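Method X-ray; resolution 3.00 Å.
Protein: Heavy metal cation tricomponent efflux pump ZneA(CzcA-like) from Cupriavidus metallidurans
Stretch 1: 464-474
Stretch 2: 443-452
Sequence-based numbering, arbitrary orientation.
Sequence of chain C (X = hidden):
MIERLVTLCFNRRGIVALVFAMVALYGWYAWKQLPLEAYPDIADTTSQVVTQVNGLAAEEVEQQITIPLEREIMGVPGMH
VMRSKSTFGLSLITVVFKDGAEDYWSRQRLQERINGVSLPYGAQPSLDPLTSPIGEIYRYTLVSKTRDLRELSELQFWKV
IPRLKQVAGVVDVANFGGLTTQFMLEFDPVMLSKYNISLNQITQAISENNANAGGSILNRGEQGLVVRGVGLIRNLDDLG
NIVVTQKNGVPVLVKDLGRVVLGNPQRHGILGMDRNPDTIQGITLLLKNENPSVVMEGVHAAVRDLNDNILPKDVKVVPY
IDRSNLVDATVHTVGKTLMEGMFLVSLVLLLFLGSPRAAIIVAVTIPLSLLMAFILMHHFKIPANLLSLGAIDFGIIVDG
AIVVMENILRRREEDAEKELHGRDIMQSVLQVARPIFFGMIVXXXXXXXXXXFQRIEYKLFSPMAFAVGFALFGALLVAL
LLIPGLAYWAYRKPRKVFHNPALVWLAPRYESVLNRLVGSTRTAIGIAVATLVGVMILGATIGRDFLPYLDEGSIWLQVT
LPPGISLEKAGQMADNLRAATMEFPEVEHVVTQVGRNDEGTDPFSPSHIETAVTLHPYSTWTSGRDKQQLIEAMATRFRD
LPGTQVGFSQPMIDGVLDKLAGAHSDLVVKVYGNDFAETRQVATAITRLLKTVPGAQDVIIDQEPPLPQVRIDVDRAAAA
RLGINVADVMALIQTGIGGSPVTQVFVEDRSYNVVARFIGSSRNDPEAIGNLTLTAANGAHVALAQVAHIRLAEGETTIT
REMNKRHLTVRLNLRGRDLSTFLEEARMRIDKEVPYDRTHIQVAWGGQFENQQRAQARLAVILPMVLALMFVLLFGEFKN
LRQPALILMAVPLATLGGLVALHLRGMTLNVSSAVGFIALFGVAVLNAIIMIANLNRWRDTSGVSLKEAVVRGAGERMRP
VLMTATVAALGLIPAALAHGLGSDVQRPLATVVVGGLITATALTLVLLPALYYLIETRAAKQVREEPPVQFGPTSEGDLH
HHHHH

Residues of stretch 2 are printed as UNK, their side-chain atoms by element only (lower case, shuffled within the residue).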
# COMPACT_ATOMS: atom_id res chain seq x y z
N MET C 464 14.20 10.34 -22.70
CA MET C 464 15.28 10.89 -23.51
C MET C 464 16.43 11.36 -22.63
O MET C 464 17.59 11.12 -22.95
CB MET C 464 14.80 12.06 -24.36
CG MET C 464 15.92 12.72 -25.14
SD MET C 464 15.46 14.34 -25.77
CE MET C 464 13.99 13.90 -26.69
N ALA C 465 16.11 12.03 -21.54
CA ALA C 465 17.12 12.58 -20.64
C ALA C 465 18.00 11.47 -20.09
O ALA C 465 19.23 11.57 -20.06
CB ALA C 465 16.47 13.35 -19.52
N PHE C 466 17.36 10.39 -19.65
CA PHE C 466 18.08 9.26 -19.09
C PHE C 466 18.87 8.51 -20.16
O PHE C 466 20.06 8.24 -19.98
CB PHE C 466 17.12 8.30 -18.40
CG PHE C 466 16.61 8.80 -17.08
CD1 PHE C 466 17.45 8.88 -15.99
CD2 PHE C 466 15.29 9.18 -16.94
CE1 PHE C 466 16.99 9.34 -14.77
CE2 PHE C 466 14.82 9.64 -15.72
CZ PHE C 466 15.67 9.72 -14.63
N ALA C 467 18.21 8.18 -21.26
CA ALA C 467 18.84 7.47 -22.36
C ALA C 467 20.09 8.20 -22.81
O ALA C 467 21.16 7.61 -22.95
CB ALA C 467 17.88 7.31 -23.52
N VAL C 468 19.95 9.51 -23.00
CA VAL C 468 21.07 10.35 -23.41
C VAL C 468 22.15 10.38 -22.34
O VAL C 468 23.33 10.31 -22.66
CB VAL C 468 20.61 11.78 -23.74
CG1 VAL C 468 21.79 12.73 -23.80
CG2 VAL C 468 19.84 11.80 -25.05
N GLY C 469 21.76 10.48 -21.07
CA GLY C 469 22.73 10.48 -19.99
C GLY C 469 23.59 9.22 -19.99
O GLY C 469 24.82 9.29 -20.11
N PHE C 470 22.92 8.08 -19.87
CA PHE C 470 23.58 6.78 -19.84
C PHE C 470 24.45 6.57 -21.08
O PHE C 470 25.61 6.19 -20.96
CB PHE C 470 22.54 5.66 -19.75
CG PHE C 470 21.57 5.83 -18.62
CD1 PHE C 470 21.97 6.39 -17.42
CD2 PHE C 470 20.25 5.42 -18.76
CE1 PHE C 470 21.07 6.55 -16.39
CE2 PHE C 470 19.35 5.57 -17.73
CZ PHE C 470 19.75 6.14 -16.54
N ALA C 471 23.87 6.82 -22.25
CA ALA C 471 24.59 6.64 -23.50
C ALA C 471 25.78 7.58 -23.60
O ALA C 471 26.77 7.27 -24.27
CB ALA C 471 23.67 6.84 -24.68
N LEU C 472 25.69 8.72 -22.94
CA LEU C 472 26.76 9.71 -22.95
C LEU C 472 27.91 9.19 -22.11
O LEU C 472 29.07 9.23 -22.53
CB LEU C 472 26.27 11.05 -22.40
CG LEU C 472 26.86 12.32 -23.01
CD1 LEU C 472 28.33 12.46 -22.67
CD2 LEU C 472 26.65 12.33 -24.51
N PHE C 473 27.58 8.70 -20.92
CA PHE C 473 28.59 8.11 -20.05
C PHE C 473 29.21 6.89 -20.72
O PHE C 473 30.38 6.57 -20.49
CB PHE C 473 27.99 7.73 -18.70
CG PHE C 473 29.00 7.17 -17.74
CD1 PHE C 473 29.95 8.00 -17.16
CD2 PHE C 473 29.00 5.83 -17.42
CE1 PHE C 473 30.89 7.49 -16.28
CE2 PHE C 473 29.93 5.31 -16.53
CZ PHE C 473 30.87 6.14 -15.96
N GLY C 474 28.43 6.22 -21.56
CA GLY C 474 28.92 5.09 -22.32
C GLY C 474 29.88 5.53 -23.41
O GLY C 474 30.86 4.86 -23.69
N UNK C 443 28.35 18.30 -21.12
CA UNK C 443 27.16 18.04 -21.91
C UNK C 443 26.17 17.17 -21.13
O UNK C 443 24.96 17.22 -21.36
c UNK C 443 26.26 17.46 -24.21
c UNK C 443 27.96 15.99 -23.16
c UNK C 443 26.50 16.84 -25.56
c UNK C 443 27.49 17.42 -23.29
N UNK C 444 26.69 16.39 -20.18
CA UNK C 444 25.85 15.60 -19.29
C UNK C 444 25.19 16.46 -18.22
O UNK C 444 24.00 16.32 -17.94
c UNK C 444 26.55 13.20 -19.53
c UNK C 444 27.25 11.98 -18.95
c UNK C 444 26.63 14.44 -18.64
c UNK C 444 26.09 14.11 -17.27
N UNK C 445 25.95 17.37 -17.62
CA UNK C 445 25.40 18.28 -16.62
C UNK C 445 24.43 19.26 -17.27
O UNK C 445 23.58 19.84 -16.59
c UNK C 445 26.50 19.05 -15.86
c UNK C 445 26.97 20.25 -16.66
o UNK C 445 25.98 19.52 -14.61
N UNK C 446 24.57 19.45 -18.58
CA UNK C 446 23.70 20.35 -19.31
C UNK C 446 22.43 19.63 -19.72
O UNK C 446 21.34 20.19 -19.66
c UNK C 446 24.41 20.90 -20.54
N UNK C 447 22.58 18.38 -20.12
CA UNK C 447 21.43 17.54 -20.44
C UNK C 447 20.67 17.19 -19.16
O UNK C 447 19.53 16.74 -19.21
c UNK C 447 21.47 16.14 -22.57
o UNK C 447 20.35 15.77 -26.56
c UNK C 447 21.88 16.26 -21.12
c UNK C 447 20.16 15.86 -22.92
c UNK C 447 19.79 15.74 -24.24
c UNK C 447 22.04 16.17 -24.92
c UNK C 447 22.41 16.29 -23.59
c UNK C 447 20.73 15.90 -25.24
N UNK C 448 21.33 17.41 -18.02
CA UNK C 448 20.80 17.00 -16.73
C UNK C 448 19.46 17.65 -16.36
O UNK C 448 18.46 16.94 -16.22
c UNK C 448 21.72 16.48 -14.28
c UNK C 448 21.85 17.21 -15.62
c UNK C 448 21.51 14.99 -14.49
c UNK C 448 20.62 17.07 -13.38
N UNK C 449 19.41 18.99 -16.22
CA UNK C 449 18.20 19.56 -15.64
C UNK C 449 16.96 19.50 -16.53
O UNK C 449 16.34 20.54 -16.79
c UNK C 449 18.59 21.02 -15.40
c UNK C 449 20.35 20.04 -16.65
c UNK C 449 19.56 21.30 -16.47
N UNK C 450 16.60 18.31 -17.00
CA UNK C 450 15.31 18.11 -17.64
C UNK C 450 14.39 17.46 -16.62
O UNK C 450 13.18 17.37 -16.82
c UNK C 450 15.43 17.21 -18.87
c UNK C 450 16.08 17.79 -20.12
c UNK C 450 15.95 16.80 -21.27
c UNK C 450 15.46 19.13 -20.50
N UNK C 451 14.97 17.02 -15.51
CA UNK C 451 14.21 16.36 -14.46
C UNK C 451 13.51 17.39 -13.58
O UNK C 451 12.76 17.03 -12.67
c UNK C 451 18.21 13.95 -15.20
c UNK C 451 15.12 15.46 -13.63
c UNK C 451 16.01 14.58 -14.45
c UNK C 451 16.30 12.74 -15.97
c UNK C 451 17.66 12.94 -15.96
c UNK C 451 15.48 13.56 -15.22
c UNK C 451 17.38 14.76 -14.44
N UNK C 452 13.77 18.66 -13.86
CA UNK C 452 13.15 19.75 -13.11
C UNK C 452 11.64 19.74 -13.25
O UNK C 452 10.92 19.52 -12.27
c UNK C 452 13.72 21.08 -13.55

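Position 443 carries four side-chain carbons. They fork at the first, and one arm is two carbons long. CA to CB points toward stretch 1, and a side-chain carbon touches Leu 472. A beta-branched chain of four carbons is isoleucine, so this is Ile 443. The atom near Leu 472 is the short arm: Ile 443 CG2 lies 3.6 Å from Leu 472 CD1.

Position 444 has the same makeup: four carbons, forked at the first, one arm of two carbons. CA to CB points sideways, but the end of the chain comes nearer to stretch 1. It touches Gly 469, Leu 472 and Phe 473. This is Ile 444. Its CG1 is 3.6 Å from Leu 472 CB. Its CD1 lies 3.8 Å from Gly 469 O and 4.3 Å from Phe 473 CB. Gly 469 has no side chain, and here the CA atoms of Gly 469 and Ile 444 are 6.0 Å apart.

Position 445 has one carbon bearing one oxygen and one carbon. It is out of reach of stretch 1. The branched hydroxyl side chain identifies Thr 445.

Position 446 has a single side-chain carbon and makes no contact across the stretches. It is Ala 446.

Position 447 has one carbon, then a ring of six carbons bearing one oxygen. Val 468 CG1 sits over one face of the ring. This is Tyr 447. Val 468 CG1 is 3.4 Å from the centroid of the Tyr 447 ring and 1° off the ring normal. The methyl is thus almost exactly centred, a CH-pi contact. Its nearest ring atom is Tyr 447 CD2, at 3.6 Å from Val 468 CG1. Chi1 is -112°, between the usual wells.

Position 448 has four carbons, forked at the second. It is on the surface and does not touch stretch 1. It is Leu 448.

Position 449 has three carbons that close a ring onto the backbone N. That is proline, Pro 449. It is out of reach of stretch 1.

Position 450 again has four carbons forked at the second. CA to CB points toward stretch 1, and an end carbon meets Ala 465. This is Leu 450, with CD1 3.9 Å from Ala 465 CB.

Position 451 has one carbon and a ring of six carbons with no oxygen. The ring touches Ala 465 and Phe 466. It is Phe 451. Its CE1 is 3.6 Å from Ala 465 CB and 3.4 Å from Phe 466 CZ. The rings of Phe 451 and Phe 466 are oblique, with planes at 40° and centroids 4.6 Å apart.

Position 452 has one side-chain carbon, out of reach. It is Ala 452.

The contact is apolar packing, with no hydrogen bond across the stretches. Helix 464-474 runs nearly antiparallel to the helix containing Ile 443 and Ile 444, at 171°. Leu 472 therefore meets the start of stretch 2, Val 468 its middle, and Ala 465 and Phe 466 its later part. Together the stretches bury 536 Å².

Stretch 2 443-452: IITAYLPLFA
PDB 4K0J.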